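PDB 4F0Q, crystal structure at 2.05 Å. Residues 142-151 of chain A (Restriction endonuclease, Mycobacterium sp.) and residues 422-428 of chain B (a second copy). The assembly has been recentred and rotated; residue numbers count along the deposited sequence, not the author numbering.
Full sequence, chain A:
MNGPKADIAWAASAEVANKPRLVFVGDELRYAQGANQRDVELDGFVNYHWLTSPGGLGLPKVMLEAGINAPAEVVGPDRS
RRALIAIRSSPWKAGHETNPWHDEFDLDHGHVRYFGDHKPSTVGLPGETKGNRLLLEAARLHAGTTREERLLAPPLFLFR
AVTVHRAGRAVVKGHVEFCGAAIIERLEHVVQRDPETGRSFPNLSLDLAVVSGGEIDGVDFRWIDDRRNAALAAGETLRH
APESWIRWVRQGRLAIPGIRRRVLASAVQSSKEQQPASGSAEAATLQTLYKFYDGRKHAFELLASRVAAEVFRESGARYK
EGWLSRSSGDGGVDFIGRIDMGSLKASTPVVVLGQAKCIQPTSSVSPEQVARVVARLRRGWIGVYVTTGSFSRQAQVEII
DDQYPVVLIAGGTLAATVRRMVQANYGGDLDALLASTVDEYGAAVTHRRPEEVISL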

ATOM      1  N   HIS A 142      20.211 -19.968 -13.424  1.00 16.22           N
ATOM      2  CA  HIS A 142      18.928 -19.275 -13.471  1.00 12.15           C
ATOM      3  C   HIS A 142      19.099 -17.817 -13.063  1.00 15.27           C
ATOM      4  O   HIS A 142      18.201 -16.996 -13.249  1.00 15.12           O
ATOM      5  CB  HIS A 142      17.898 -19.971 -12.582  1.00 12.38           C
ATOM      6  CG  HIS A 142      17.310 -21.202 -13.196  1.00  9.92           C
ATOM      7  ND1 HIS A 142      15.980 -21.298 -13.544  1.00 13.15           N
ATOM      8  CD2 HIS A 142      17.872 -22.387 -13.535  1.00 13.40           C
ATOM      9  CE1 HIS A 142      15.746 -22.489 -14.065  1.00 12.58           C
ATOM     10  NE2 HIS A 142      16.878 -23.169 -14.071  1.00 12.76           N
ATOM     11  N   ALA A 143      20.262 -17.509 -12.502  1.00 17.36           N
ATOM     12  CA  ALA A 143      20.638 -16.135 -12.209  1.00 17.17           C
ATOM     13  C   ALA A 143      21.917 -15.795 -12.964  1.00 17.39           C
ATOM     14  O   ALA A 143      22.741 -15.013 -12.490  1.00 17.99           O
ATOM     15  CB  ALA A 143      20.825 -15.940 -10.716  1.00 17.48           C
ATOM     16  N   GLY A 144      22.074 -16.398 -14.140  1.00 17.15           N
ATOM     17  CA  GLY A 144      23.232 -16.160 -14.982  1.00 16.09           C
ATOM     18  C   GLY A 144      23.371 -14.700 -15.368  1.00 17.13           C
ATOM     19  O   GLY A 144      22.389 -14.042 -15.709  1.00 16.70           O
ATOM     20  N   THR A 145      24.599 -14.195 -15.317  1.00 18.00           N
ATOM     21  CA  THR A 145      24.854 -12.778 -15.552  1.00 18.01           C
ATOM     22  C   THR A 145      24.862 -12.412 -17.033  1.00 15.83           C
ATOM     23  O   THR A 145      24.896 -11.233 -17.382  1.00 17.55           O
ATOM     24  CB  THR A 145      26.183 -12.331 -14.918  1.00 14.51           C
ATOM     25  OG1 THR A 145      27.264 -13.068 -15.502  1.00 20.14           O
ATOM     26  CG2 THR A 145      26.160 -12.575 -13.417  1.00 14.73           C
ATOM     27  N   THR A 146      24.846 -13.419 -17.898  1.00 18.81           N
ATOM     28  CA  THR A 146      24.798 -13.185 -19.338  1.00 17.06           C
ATOM     29  C   THR A 146      23.752 -14.075 -19.998  1.00 17.26           C
ATOM     30  O   THR A 146      23.284 -15.045 -19.402  1.00 17.69           O
ATOM     31  CB  THR A 146      26.158 -13.454 -20.011  1.00 15.51           C
ATOM     32  OG1 THR A 146      26.534 -14.821 -19.808  1.00 21.23           O
ATOM     33  CG2 THR A 146      27.234 -12.544 -19.440  1.00 19.22           C
ATOM     34  N   ARG A 147      23.393 -13.738 -21.231  1.00 17.92           N
ATOM     35  CA  ARG A 147      22.470 -14.554 -22.009  1.00 18.06           C
ATOM     36  C   ARG A 147      23.093 -15.918 -22.283  1.00 18.25           C
ATOM     37  O   ARG A 147      22.398 -16.932 -22.342  1.00 18.44           O
ATOM     38  CB  ARG A 147      22.124 -13.858 -23.328  1.00 15.66           C
ATOM     39  CG  ARG A 147      21.148 -14.631 -24.196  1.00 16.23           C
ATOM     40  CD  ARG A 147      20.837 -13.899 -25.489  1.00 21.44           C
ATOM     41  NE  ARG A 147      19.800 -14.581 -26.259  1.00 20.04           N
ATOM     42  CZ  ARG A 147      20.037 -15.560 -27.127  1.00 28.68           C
ATOM     43  NH1 ARG A 147      21.278 -15.975 -27.341  1.00 37.81           N
ATOM     44  NH2 ARG A 147      19.032 -16.124 -27.781  1.00 32.03           N
ATOM     45  N   GLU A 148      24.413 -15.930 -22.438  1.00 18.47           N
ATOM     46  CA  GLU A 148      25.148 -17.151 -22.730  1.00 18.46           C
ATOM     47  C   GLU A 148      25.062 -18.144 -21.573  1.00 21.84           C
ATOM     48  O   GLU A 148      25.003 -19.356 -21.785  1.00 19.93           O
ATOM     49  CB  GLU A 148      26.611 -16.826 -23.034  1.00 22.42           C
ATOM     50  CG  GLU A 148      27.343 -17.922 -23.781  1.00 30.16           C
ATOM     51  CD  GLU A 148      26.848 -18.080 -25.205  1.00 28.07           C
ATOM     52  OE1 GLU A 148      26.477 -17.061 -25.824  1.00 31.73           O
ATOM     53  OE2 GLU A 148      26.825 -19.225 -25.705  1.00 32.24           O
ATOM     54  N   GLU A 149      25.058 -17.625 -20.349  1.00 21.87           N
ATOM     55  CA  GLU A 149      24.944 -18.474 -19.167  1.00 15.25           C
ATOM     56  C   GLU A 149      23.516 -18.976 -18.988  1.00 15.94           C
ATOM     57  O   GLU A 149      23.298 -20.119 -18.588  1.00 17.12           O
ATOM     58  CB  GLU A 149      25.402 -17.725 -17.914  1.00 16.03           C
ATOM     59  CG  GLU A 149      26.891 -17.423 -17.881  1.00 16.89           C
ATOM     60  CD  GLU A 149      27.328 -16.774 -16.583  1.00 16.75           C
ATOM     61  OE1 GLU A 149      26.457 -16.486 -15.735  1.00 17.08           O
ATOM     62  OE2 GLU A 149      28.545 -16.551 -16.411  1.00 21.85           O
ATOM     63  N   ARG A 150      22.548 -18.117 -19.291  1.00 20.91           N
ATOM     64  CA  ARG A 150      21.139 -18.466 -19.140  1.00 17.43           C
ATOM     65  C   ARG A 150      20.686 -19.479 -20.188  1.00 13.51           C
ATOM     66  O   ARG A 150      19.685 -20.171 -20.000  1.00 13.93           O
ATOM     67  CB  ARG A 150      20.265 -17.210 -19.189  1.00 16.12           C
ATOM     68  CG  ARG A 150      20.493 -16.264 -18.022  1.00 14.88           C
ATOM     69  CD  ARG A 150      19.500 -15.114 -18.023  1.00 15.27           C
ATOM     70  NE  ARG A 150      19.722 -14.186 -19.126  1.00 14.91           N
ATOM     71  CZ  ARG A 150      20.550 -13.147 -19.074  1.00 13.60           C
ATOM     72  NH1 ARG A 150      21.244 -12.904 -17.970  1.00 14.06           N
ATOM     73  NH2 ARG A 150      20.687 -12.352 -20.125  1.00 16.75           N
ATOM     74  N   LEU A 151      21.429 -19.564 -21.286  1.00 17.88           N
ATOM     75  CA  LEU A 151      21.159 -20.553 -22.325  1.00 17.94           C
ATOM     76  C   LEU A 151      21.380 -21.965 -21.796  1.00 18.26           C
ATOM     77  O   LEU A 151      20.764 -22.920 -22.269  1.00 17.50           O
ATOM     78  CB  LEU A 151      22.056 -20.311 -23.542  1.00 18.29           C
ATOM     79  CG  LEU A 151      21.644 -19.210 -24.520  1.00 17.39           C
ATOM     80  CD1 LEU A 151      22.787 -18.881 -25.467  1.00 20.82           C
ATOM     81  CD2 LEU A 151      20.417 -19.639 -25.300  1.00 19.28           C
TER
ATOM     82  N   VAL B 422      22.585  -4.247 -14.839  1.00 18.20           N
ATOM     83  CA  VAL B 422      23.463  -4.440 -15.982  1.00 16.89           C
ATOM     84  C   VAL B 422      24.534  -5.488 -15.689  1.00 19.00           C
ATOM     85  O   VAL B 422      24.771  -6.388 -16.498  1.00 18.04           O
ATOM     86  CB  VAL B 422      24.117  -3.109 -16.403  1.00 14.55           C
ATOM     87  CG1 VAL B 422      25.343  -3.355 -17.248  1.00 17.39           C
ATOM     88  CG2 VAL B 422      23.115  -2.246 -17.149  1.00 13.93           C
ATOM     89  N   GLN B 423      25.170  -5.380 -14.526  1.00 17.26           N
ATOM     90  CA  GLN B 423      26.199  -6.340 -14.138  1.00 17.14           C
ATOM     91  C   GLN B 423      25.637  -7.748 -13.932  1.00 15.85           C
ATOM     92  O   GLN B 423      26.340  -8.738 -14.136  1.00 16.59           O
ATOM     93  CB  GLN B 423      26.926  -5.870 -12.875  1.00 18.06           C
ATOM     94  CG  GLN B 423      27.864  -4.693 -13.099  1.00 20.42           C
ATOM     95  CD  GLN B 423      29.149  -5.090 -13.803  1.00 18.92           C
ATOM     96  OE1 GLN B 423      29.589  -6.235 -13.718  1.00 19.22           O
ATOM     97  NE2 GLN B 423      29.757  -4.139 -14.504  1.00 20.40           N
ATOM     98  N   ALA B 424      24.369  -7.835 -13.540  1.00 15.85           N
ATOM     99  CA  ALA B 424      23.762  -9.123 -13.210  1.00 13.72           C
ATOM    100  C   ALA B 424      22.984  -9.760 -14.359  1.00 16.11           C
ATOM    101  O   ALA B 424      22.543 -10.903 -14.248  1.00 15.68           O
ATOM    102  CB  ALA B 424      22.868  -8.989 -11.986  1.00 13.92           C
ATOM    103  N   ASN B 425      22.809  -9.030 -15.458  1.00 19.41           N
ATOM    104  CA  ASN B 425      22.009  -9.545 -16.568  1.00 16.41           C
ATOM    105  C   ASN B 425      22.633  -9.388 -17.954  1.00 17.72           C
ATOM    106  O   ASN B 425      22.410 -10.219 -18.836  1.00 16.02           O
ATOM    107  CB  ASN B 425      20.609  -8.924 -16.553  1.00 17.63           C
ATOM    108  CG  ASN B 425      19.841  -9.256 -15.290  1.00 14.65           C
ATOM    109  OD1 ASN B 425      19.310 -10.357 -15.143  1.00 17.87           O
ATOM    110  ND2 ASN B 425      19.776  -8.302 -14.369  1.00 14.84           N
ATOM    111  N   TYR B 426      23.412  -8.329 -18.146  1.00 16.91           N
ATOM    112  CA  TYR B 426      23.968  -8.039 -19.463  1.00 16.37           C
ATOM    113  C   TYR B 426      25.493  -8.056 -19.491  1.00 15.09           C
ATOM    114  O   TYR B 426      26.111  -7.383 -20.315  1.00 17.42           O
ATOM    115  CB  TYR B 426      23.437  -6.702 -19.987  1.00 16.99           C
ATOM    116  CG  TYR B 426      21.929  -6.648 -20.086  1.00 21.89           C
ATOM    117  CD1 TYR B 426      21.260  -7.277 -21.129  1.00 22.65           C
ATOM    118  CD2 TYR B 426      21.173  -5.969 -19.139  1.00 19.58           C
ATOM    119  CE1 TYR B 426      19.881  -7.232 -21.226  1.00 24.24           C
ATOM    120  CE2 TYR B 426      19.793  -5.918 -19.227  1.00 22.17           C
ATOM    121  CZ  TYR B 426      19.152  -6.551 -20.272  1.00 25.04           C
ATOM    122  OH  TYR B 426      17.779  -6.503 -20.365  1.00 22.74           O
ATOM    123  N   GLY B 427      26.093  -8.829 -18.592  1.00 12.95           N
ATOM    124  CA  GLY B 427      27.536  -8.988 -18.553  1.00 13.23           C
ATOM    125  C   GLY B 427      28.298  -7.690 -18.362  1.00 16.35           C
ATOM    126  O   GLY B 427      29.435  -7.558 -18.812  1.00 17.89           O
ATOM    127  N   GLY B 428      27.670  -6.728 -17.695  1.00 15.54           N
ATOM    128  CA  GLY B 428      28.306  -5.451 -17.432  1.00 13.94           C
ATOM    129  C   GLY B 428      28.221  -4.492 -18.601  1.00 17.04           C
ATOM    130  O   GLY B 428      28.909  -3.471 -18.625  1.00 22.02           O
TER
HETATM  131  O   HOH W   1      22.128 -12.680 -12.008  1.00 16.50           O
HETATM  132  O   HOH W   2      19.970 -13.115 -14.805  1.00 15.69           O

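Main-chain oxygens of both chains crowd together in this contact, and two of those in chain B lie against oxygens of chain A. The O of T145(A) is 3.1 Å from the O of N425(B), and the O of G144(A) is 3.5 Å from the O of A424(B). Both are acceptor pairs, so neither is a hydrogen bond. Each of these four oxygens also accepts a hydrogen bond from a donor or a water.

R150(A) is the main donor. Its CA-to-CB bond points toward chain B, and the guanidinium meets the O of N425(B) at its edge, near its plane. Two nitrogens share this one acceptor: NH2 of R150(A) donates to O of N425(B) at 3.0 Å, and NH1 of R150(A) donates to the same O of N425(B) at 3.1 Å. NH1 of R150(A) also donates to O of G144(A) at 2.8 Å. The arginine therefore links G144(A), in the loop before its helix, to N425(B).

The second direct link runs the other way. N of G427(B) donates to O of T145(A) at 2.9 Å. N of Y426(B) is also near, 3.3 Å from O of T145(A), but its angle is poor. It bonds instead within its own chain, to O of V422(B) at 2.9 Å.

T145(A) adds a CA-H...O contact. CA of T145(A) is 3.2 Å from O of A424(B), with a nearly straight angle of 173° at the hydrogen. The same oxygen receives a hydrogen bond from water 1, 2.9 Å from O of A424(B). Water 1 also donates to O of A143(A) at 2.5 Å, so it bridges two carbonyls that cannot bond each other. Water 2 lies 2.7 Å from O of G144(A) and 2.9 Å from OD1 of N425(B).

A side chain also packs on the backbone of G427(B). CG2 of T146(A) is 3.7 Å from CA of G427(B). An ideal CB on this glycine would come within 3.0 Å of CG2 of T146(A), a tight approach. The positive phi of G427(B) also favours glycine.

The chain A loop is held in shape by its own bonds. T146(A) caps the helix that follows: N of E149(A) donates to OG1 of T146(A) at 3.2 Å. Nearby, N of T145(A) donates to OE1 of E149(A) at 3.0 Å. N of R150(A) donates to O of T146(A) at 3.2 Å. Together these bonds join the loop residues that contact chain B to the helix that carries R150(A).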